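Local coordinates for GTP-binding protein (Thermus thermophilus, PDB 2DBY) that binds GDP and probably acts as an ATPase that binds the 70S ribosome and its 50S subunit, at residues I97-F110 against L199-A211. Sequence-based numbering, arbitrary orientation.
Sequences IREVAAIAHVLRCF and LTAKPVIYVANVA. With GDP (guanosine-5'-diphosphate), chain B; FMT (formic acid), chain C.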
loop_
_atom_site.group_PDB
_atom_site.type_symbol
_atom_site.label_atom_id
_atom_site.label_comp_id
_atom_site.label_asym_id
_atom_site.label_seq_id
_atom_site.Cartn_x
_atom_site.Cartn_y
_atom_site.Cartn_z
ATOM N N ILE A 97 3.267 -9.670 -11.186
ATOM C CA ILE A 97 2.834 -9.784 -9.778
ATOM C C ILE A 97 4.043 -9.838 -8.838
ATOM O O ILE A 97 4.024 -9.292 -7.718
ATOM C CB ILE A 97 1.974 -11.072 -9.551
ATOM C CG1 ILE A 97 0.583 -10.871 -10.124
ATOM C CG2 ILE A 97 1.859 -11.384 -8.042
ATOM C CD1 ILE A 97 -0.242 -9.926 -9.300
ATOM N N ARG A 98 5.105 -10.511 -9.280
ATOM C CA ARG A 98 6.293 -10.612 -8.454
ATOM C C ARG A 98 6.879 -9.252 -8.125
ATOM O O ARG A 98 7.490 -9.091 -7.077
ATOM C CB ARG A 98 7.366 -11.465 -9.151
ATOM C CG ARG A 98 6.965 -12.924 -9.281
ATOM C CD ARG A 98 8.045 -13.804 -9.923
ATOM N NE ARG A 98 7.587 -15.193 -10.007
ATOM C CZ ARG A 98 7.319 -15.953 -8.942
ATOM N NH1 ARG A 98 7.473 -15.457 -7.719
ATOM N NH2 ARG A 98 6.887 -17.205 -9.089
ATOM N N GLU A 99 6.691 -8.281 -9.014
ATOM C CA GLU A 99 7.262 -6.939 -8.809
ATOM C C GLU A 99 6.471 -5.964 -7.919
ATOM O O GLU A 99 6.916 -4.827 -7.713
ATOM C CB GLU A 99 7.499 -6.250 -10.156
ATOM C CG GLU A 99 8.358 -7.008 -11.134
ATOM C CD GLU A 99 8.396 -6.320 -12.497
ATOM O OE1 GLU A 99 7.317 -6.037 -13.077
ATOM O OE2 GLU A 99 9.511 -6.059 -12.993
ATOM N N VAL A 100 5.304 -6.355 -7.410
ATOM C CA VAL A 100 4.575 -5.431 -6.536
ATOM C C VAL A 100 4.539 -5.993 -5.119
ATOM O O VAL A 100 4.729 -7.189 -4.927
ATOM C CB VAL A 100 3.135 -5.181 -7.022
ATOM C CG1 VAL A 100 3.194 -4.423 -8.367
ATOM C CG2 VAL A 100 2.388 -6.509 -7.182
ATOM N N ALA A 101 4.286 -5.124 -4.145
ATOM C CA ALA A 101 4.269 -5.512 -2.726
ATOM C C ALA A 101 2.916 -5.948 -2.186
ATOM O O ALA A 101 2.834 -6.602 -1.148
ATOM C CB ALA A 101 4.795 -4.359 -1.891
ATOM N N ALA A 102 1.860 -5.554 -2.879
ATOM C CA ALA A 102 0.491 -5.908 -2.501
ATOM C C ALA A 102 -0.328 -6.009 -3.776
ATOM O O ALA A 102 0.073 -5.486 -4.828
ATOM C CB ALA A 102 -0.112 -4.851 -1.514
ATOM N N ILE A 103 -1.484 -6.666 -3.679
ATOM C CA ILE A 103 -2.357 -6.899 -4.816
ATOM C C ILE A 103 -3.763 -6.369 -4.507
ATOM O O ILE A 103 -4.279 -6.566 -3.404
ATOM C CB ILE A 103 -2.463 -8.434 -5.092
ATOM C CG1 ILE A 103 -1.082 -8.981 -5.465
ATOM C CG2 ILE A 103 -3.520 -8.698 -6.171
ATOM C CD1 ILE A 103 -1.029 -10.506 -5.604
ATOM N N ALA A 104 -4.375 -5.692 -5.470
ATOM C CA ALA A 104 -5.740 -5.213 -5.285
ATOM C C ALA A 104 -6.481 -5.856 -6.464
ATOM O O ALA A 104 -6.177 -5.598 -7.635
ATOM C CB ALA A 104 -5.793 -3.674 -5.359
ATOM N N HIS A 105 -7.457 -6.696 -6.153
ATOM C CA HIS A 105 -8.187 -7.430 -7.182
ATOM C C HIS A 105 -9.569 -6.826 -7.337
ATOM O O HIS A 105 -10.368 -6.840 -6.400
ATOM C CB HIS A 105 -8.275 -8.929 -6.763
ATOM C CG HIS A 105 -8.839 -9.840 -7.820
ATOM N ND1 HIS A 105 -8.660 -11.210 -7.787
ATOM C CD2 HIS A 105 -9.552 -9.584 -8.947
ATOM C CE1 HIS A 105 -9.237 -11.758 -8.843
ATOM N NE2 HIS A 105 -9.790 -10.793 -9.565
ATOM N N VAL A 106 -9.850 -6.308 -8.532
ATOM C CA VAL A 106 -11.144 -5.683 -8.814
ATOM C C VAL A 106 -12.142 -6.800 -9.124
ATOM O O VAL A 106 -11.916 -7.623 -10.005
ATOM C CB VAL A 106 -11.044 -4.737 -10.025
ATOM C CG1 VAL A 106 -12.414 -4.087 -10.313
ATOM C CG2 VAL A 106 -9.964 -3.664 -9.743
ATOM N N LEU A 107 -13.247 -6.803 -8.392
ATOM C CA LEU A 107 -14.280 -7.825 -8.545
ATOM C C LEU A 107 -15.590 -7.110 -8.862
ATOM O O LEU A 107 -15.979 -6.162 -8.160
ATOM C CB LEU A 107 -14.393 -8.594 -7.222
ATOM C CG LEU A 107 -13.137 -9.338 -6.775
ATOM C CD1 LEU A 107 -13.354 -9.871 -5.342
ATOM C CD2 LEU A 107 -12.883 -10.510 -7.744
ATOM N N ARG A 108 -16.269 -7.549 -9.921
ATOM C CA ARG A 108 -17.516 -6.907 -10.301
ATOM C C ARG A 108 -18.685 -7.320 -9.396
ATOM O O ARG A 108 -19.006 -8.518 -9.274
ATOM C CB ARG A 108 -17.831 -7.217 -11.776
ATOM C CG ARG A 108 -19.280 -6.918 -12.152
ATOM C CD ARG A 108 -19.477 -6.894 -13.655
ATOM N NE ARG A 108 -18.664 -5.837 -14.230
ATOM C CZ ARG A 108 -18.900 -5.251 -15.398
ATOM N NH1 ARG A 108 -19.942 -5.618 -16.134
ATOM N NH2 ARG A 108 -18.086 -4.296 -15.829
ATOM N N CYS A 109 -19.302 -6.337 -8.746
ATOM C CA CYS A 109 -20.435 -6.595 -7.865
ATOM C C CYS A 109 -21.726 -5.880 -8.273
ATOM O O CYS A 109 -22.547 -5.544 -7.417
ATOM C CB CYS A 109 -20.109 -6.234 -6.411
ATOM S SG CYS A 109 -18.772 -7.247 -5.701
ATOM N N PHE A 110 -21.895 -5.624 -9.563
ATOM C CA PHE A 110 -23.130 -4.992 -10.065
ATOM C C PHE A 110 -23.391 -5.548 -11.466
ATOM O O PHE A 110 -22.474 -6.036 -12.118
ATOM C CB PHE A 110 -22.967 -3.478 -10.154
ATOM C CG PHE A 110 -21.955 -3.055 -11.162
ATOM C CD1 PHE A 110 -22.268 -3.052 -12.521
ATOM C CD2 PHE A 110 -20.656 -2.773 -10.772
ATOM C CE1 PHE A 110 -21.298 -2.787 -13.474
ATOM C CE2 PHE A 110 -19.673 -2.506 -11.715
ATOM C CZ PHE A 110 -19.991 -2.516 -13.070
ATOM N N LEU A 199 4.108 -15.420 -3.770
ATOM C CA LEU A 199 3.078 -14.559 -4.333
ATOM C C LEU A 199 1.843 -14.452 -3.437
ATOM O O LEU A 199 1.249 -13.363 -3.309
ATOM C CB LEU A 199 2.671 -15.076 -5.714
ATOM C CG LEU A 199 3.852 -15.216 -6.684
ATOM C CD1 LEU A 199 3.272 -15.577 -8.045
ATOM C CD2 LEU A 199 4.692 -13.899 -6.802
ATOM N N THR A 200 1.452 -15.565 -2.820
ATOM C CA THR A 200 0.275 -15.566 -1.957
ATOM C C THR A 200 0.548 -15.035 -0.555
ATOM O O THR A 200 -0.359 -15.011 0.281
ATOM C CB THR A 200 -0.387 -16.971 -1.840
ATOM O OG1 THR A 200 0.550 -17.893 -1.286
ATOM C CG2 THR A 200 -0.832 -17.466 -3.217
ATOM N N ALA A 201 1.783 -14.601 -0.312
ATOM C CA ALA A 201 2.144 -13.987 0.974
ATOM C C ALA A 201 1.918 -12.460 0.882
ATOM O O ALA A 201 1.873 -11.762 1.916
ATOM C CB ALA A 201 3.628 -14.297 1.334
ATOM N N LYS A 202 1.786 -11.933 -0.336
ATOM C CA LYS A 202 1.545 -10.493 -0.491
ATOM C C LYS A 202 0.151 -10.126 0.036
ATOM O O LYS A 202 -0.830 -10.859 -0.175
ATOM C CB LYS A 202 1.653 -10.073 -1.980
ATOM C CG LYS A 202 3.003 -10.430 -2.628
ATOM C CD LYS A 202 3.004 -10.153 -4.141
ATOM C CE LYS A 202 4.294 -10.647 -4.807
ATOM N NZ LYS A 202 5.479 -9.793 -4.485
ATOM N N PRO A 203 0.044 -8.989 0.737
ATOM C CA PRO A 203 -1.268 -8.577 1.257
ATOM C C PRO A 203 -2.202 -8.379 0.076
ATOM O O PRO A 203 -1.772 -7.968 -1.017
ATOM C CB PRO A 203 -0.969 -7.250 1.949
ATOM C CG PRO A 203 0.445 -7.425 2.403
ATOM C CD PRO A 203 1.116 -8.117 1.253
ATOM N N VAL A 204 -3.485 -8.617 0.308
ATOM C CA VAL A 204 -4.477 -8.471 -0.759
ATOM C C VAL A 204 -5.635 -7.592 -0.341
ATOM O O VAL A 204 -6.061 -7.635 0.833
ATOM C CB VAL A 204 -5.081 -9.845 -1.157
ATOM C CG1 VAL A 204 -6.312 -9.626 -2.068
ATOM C CG2 VAL A 204 -4.048 -10.710 -1.875
ATOM N N ILE A 205 -6.097 -6.770 -1.289
ATOM C CA ILE A 205 -7.286 -5.929 -1.094
ATOM C C ILE A 205 -8.289 -6.377 -2.159
ATOM O O ILE A 205 -7.944 -6.451 -3.328
ATOM C CB ILE A 205 -6.984 -4.439 -1.370
ATOM C CG1 ILE A 205 -5.931 -3.910 -0.407
ATOM C CG2 ILE A 205 -8.299 -3.608 -1.263
ATOM C CD1 ILE A 205 -5.244 -2.651 -0.959
ATOM N N TYR A 206 -9.515 -6.718 -1.774
ATOM C CA TYR A 206 -10.509 -7.075 -2.771
ATOM C C TYR A 206 -11.228 -5.746 -2.996
ATOM O O TYR A 206 -11.727 -5.152 -2.038
ATOM C CB TYR A 206 -11.515 -8.077 -2.213
ATOM C CG TYR A 206 -11.056 -9.521 -2.189
ATOM C CD1 TYR A 206 -11.726 -10.451 -1.401
ATOM C CD2 TYR A 206 -9.992 -9.957 -2.957
ATOM C CE1 TYR A 206 -11.347 -11.785 -1.377
ATOM C CE2 TYR A 206 -9.595 -11.297 -2.951
ATOM C CZ TYR A 206 -10.288 -12.205 -2.151
ATOM O OH TYR A 206 -9.928 -13.533 -2.135
ATOM N N VAL A 207 -11.267 -5.282 -4.244
ATOM C CA VAL A 207 -11.912 -4.003 -4.562
ATOM C C VAL A 207 -13.268 -4.351 -5.164
ATOM O O VAL A 207 -13.352 -4.792 -6.315
ATOM C CB VAL A 207 -11.057 -3.209 -5.597
ATOM C CG1 VAL A 207 -11.726 -1.882 -5.924
ATOM C CG2 VAL A 207 -9.661 -2.961 -5.036
ATOM N N ALA A 208 -14.316 -4.197 -4.367
ATOM C CA ALA A 208 -15.673 -4.514 -4.836
ATOM C C ALA A 208 -16.194 -3.346 -5.658
ATOM O O ALA A 208 -16.482 -2.280 -5.105
ATOM C CB ALA A 208 -16.612 -4.781 -3.631
ATOM N N ASN A 209 -16.289 -3.540 -6.972
ATOM C CA ASN A 209 -16.785 -2.491 -7.874
ATOM C C ASN A 209 -18.306 -2.581 -7.877
ATOM O O ASN A 209 -18.873 -3.615 -8.238
ATOM C CB ASN A 209 -16.237 -2.702 -9.285
ATOM C CG ASN A 209 -16.504 -1.516 -10.192
ATOM O OD1 ASN A 209 -16.844 -0.417 -9.724
ATOM N ND2 ASN A 209 -16.343 -1.717 -11.482
ATOM N N VAL A 210 -18.957 -1.500 -7.467
ATOM C CA VAL A 210 -20.402 -1.479 -7.378
ATOM C C VAL A 210 -21.011 -0.284 -8.110
ATOM O O VAL A 210 -20.300 0.623 -8.536
ATOM C CB VAL A 210 -20.879 -1.372 -5.894
ATOM C CG1 VAL A 210 -20.409 -2.587 -5.110
ATOM C CG2 VAL A 210 -20.315 -0.095 -5.219
ATOM N N ALA A 211 -22.333 -0.316 -8.253
ATOM C CA ALA A 211 -23.048 0.812 -8.842
ATOM C C ALA A 211 -22.986 1.886 -7.742
ATOM O O ALA A 211 -22.986 1.558 -6.557
ATOM C CB ALA A 211 -24.492 0.418 -9.124
HETATM P PB GDP B . -12.250 -4.201 -17.731
HETATM O O1B GDP B . -12.518 -5.247 -18.803
HETATM O O2B GDP B . -12.030 -4.885 -16.276
HETATM O O3B GDP B . -11.359 -3.017 -18.099
HETATM O O3A GDP B . -13.722 -3.505 -17.556
HETATM P PA GDP B . -14.249 -2.061 -18.052
HETATM O O1A GDP B . -13.448 -0.996 -17.440
HETATM O O2A GDP B . -14.157 -1.962 -19.656
HETATM O "O5'" GDP B . -15.785 -1.895 -17.579
HETATM C "C5'" GDP B . -16.591 -2.893 -18.217
HETATM C "C4'" GDP B . -18.037 -2.352 -18.351
HETATM O "O4'" GDP B . -18.645 -2.039 -17.036
HETATM C "C3'" GDP B . -18.159 -1.046 -19.124
HETATM O "O3'" GDP B . -19.082 -0.743 -20.168
HETATM C "C2'" GDP B . -18.003 0.020 -18.007
HETATM O "O2'" GDP B . -18.705 1.201 -18.464
HETATM C "C1'" GDP B . -18.923 -0.576 -16.951
HETATM N N9 GDP B . -18.596 -0.129 -15.565
HETATM C C8 GDP B . -17.352 -0.139 -14.961
HETATM N N7 GDP B . -17.433 0.310 -13.739
HETATM C C5 GDP B . -18.725 0.640 -13.472
HETATM C C6 GDP B . -19.413 1.164 -12.326
HETATM O O6 GDP B . -18.802 1.413 -11.312
HETATM N N1 GDP B . -20.775 1.382 -12.402
HETATM C C2 GDP B . -21.465 1.095 -13.565
HETATM N N2 GDP B . -22.818 1.317 -13.615
HETATM N N3 GDP B . -20.838 0.603 -14.643
HETATM C C4 GDP B . -19.489 0.364 -14.640
HETATM C C FMT C . -6.531 -12.270 -5.690
HETATM O O1 FMT C . -7.528 -12.986 -5.728
HETATM O O2 FMT C . -5.430 -12.658 -4.984
HETATM O O HOH W 1 -23.934 -2.559 -7.287
#
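Phe110 and Asn209 meet through contrasting first torsions: chi1 of 65° sets the phenyl ring between its own backbone N and carbonyl carbon, while chi1 of -169° swings the Asn209 amide anti to its N. The planes are 87° apart, so the amide stands across the ring's rim at CE2 and not over its face, with Phe110 CE2 3.4 Å from Asn209 ND2. One face of Phe110 takes the guanine, CZ lying 3.3 Å from GDP C4. Asn209 reaches the base edge, its ND2 3.2 Å from GDP N7; hydrogen bonds from ND2 to Val12 O and from Ala243 N to OD1 fix the rotation of the amide. Arg108 NH2 makes a weak bond to the ribose O4'.

Behind this pocket, strands 102-108 and 204-209 run parallel. Seven backbone hydrogen bonds join them from Ile103 N to Cys109 N, alternating in donor as parallel pairing requires. Ala104, Val106 and Val207 pack on the face shared with Asn209; on that of Tyr206, Leu107 CD1 lies over the phenol ring in a CH-pi contact, 4.3 Å from its centroid. Helix 222-234 touches Tyr206, and strand 3-7 lies along the other edge of 102-108.

At the far end, Lys202 extends to CE and then bends, delivering NZ to Val100 O at 2.7 Å, nearly in line with the carbonyl; a weak second bond reaches Arg98 O. The ammonium thus ties down the turn between helix 91-98 and the strand. Nearby, Leu199 CD1 sits over the rim of one Arg98 guanidinium face, with CD2 nearer still to NH1.

Adjacent parallel strands whose C-terminal ends carry the base-binding residues, with the Val12-bearing P-loop alongside, are characteristic of the P-loop GTPase fold, here in its OBG-family form.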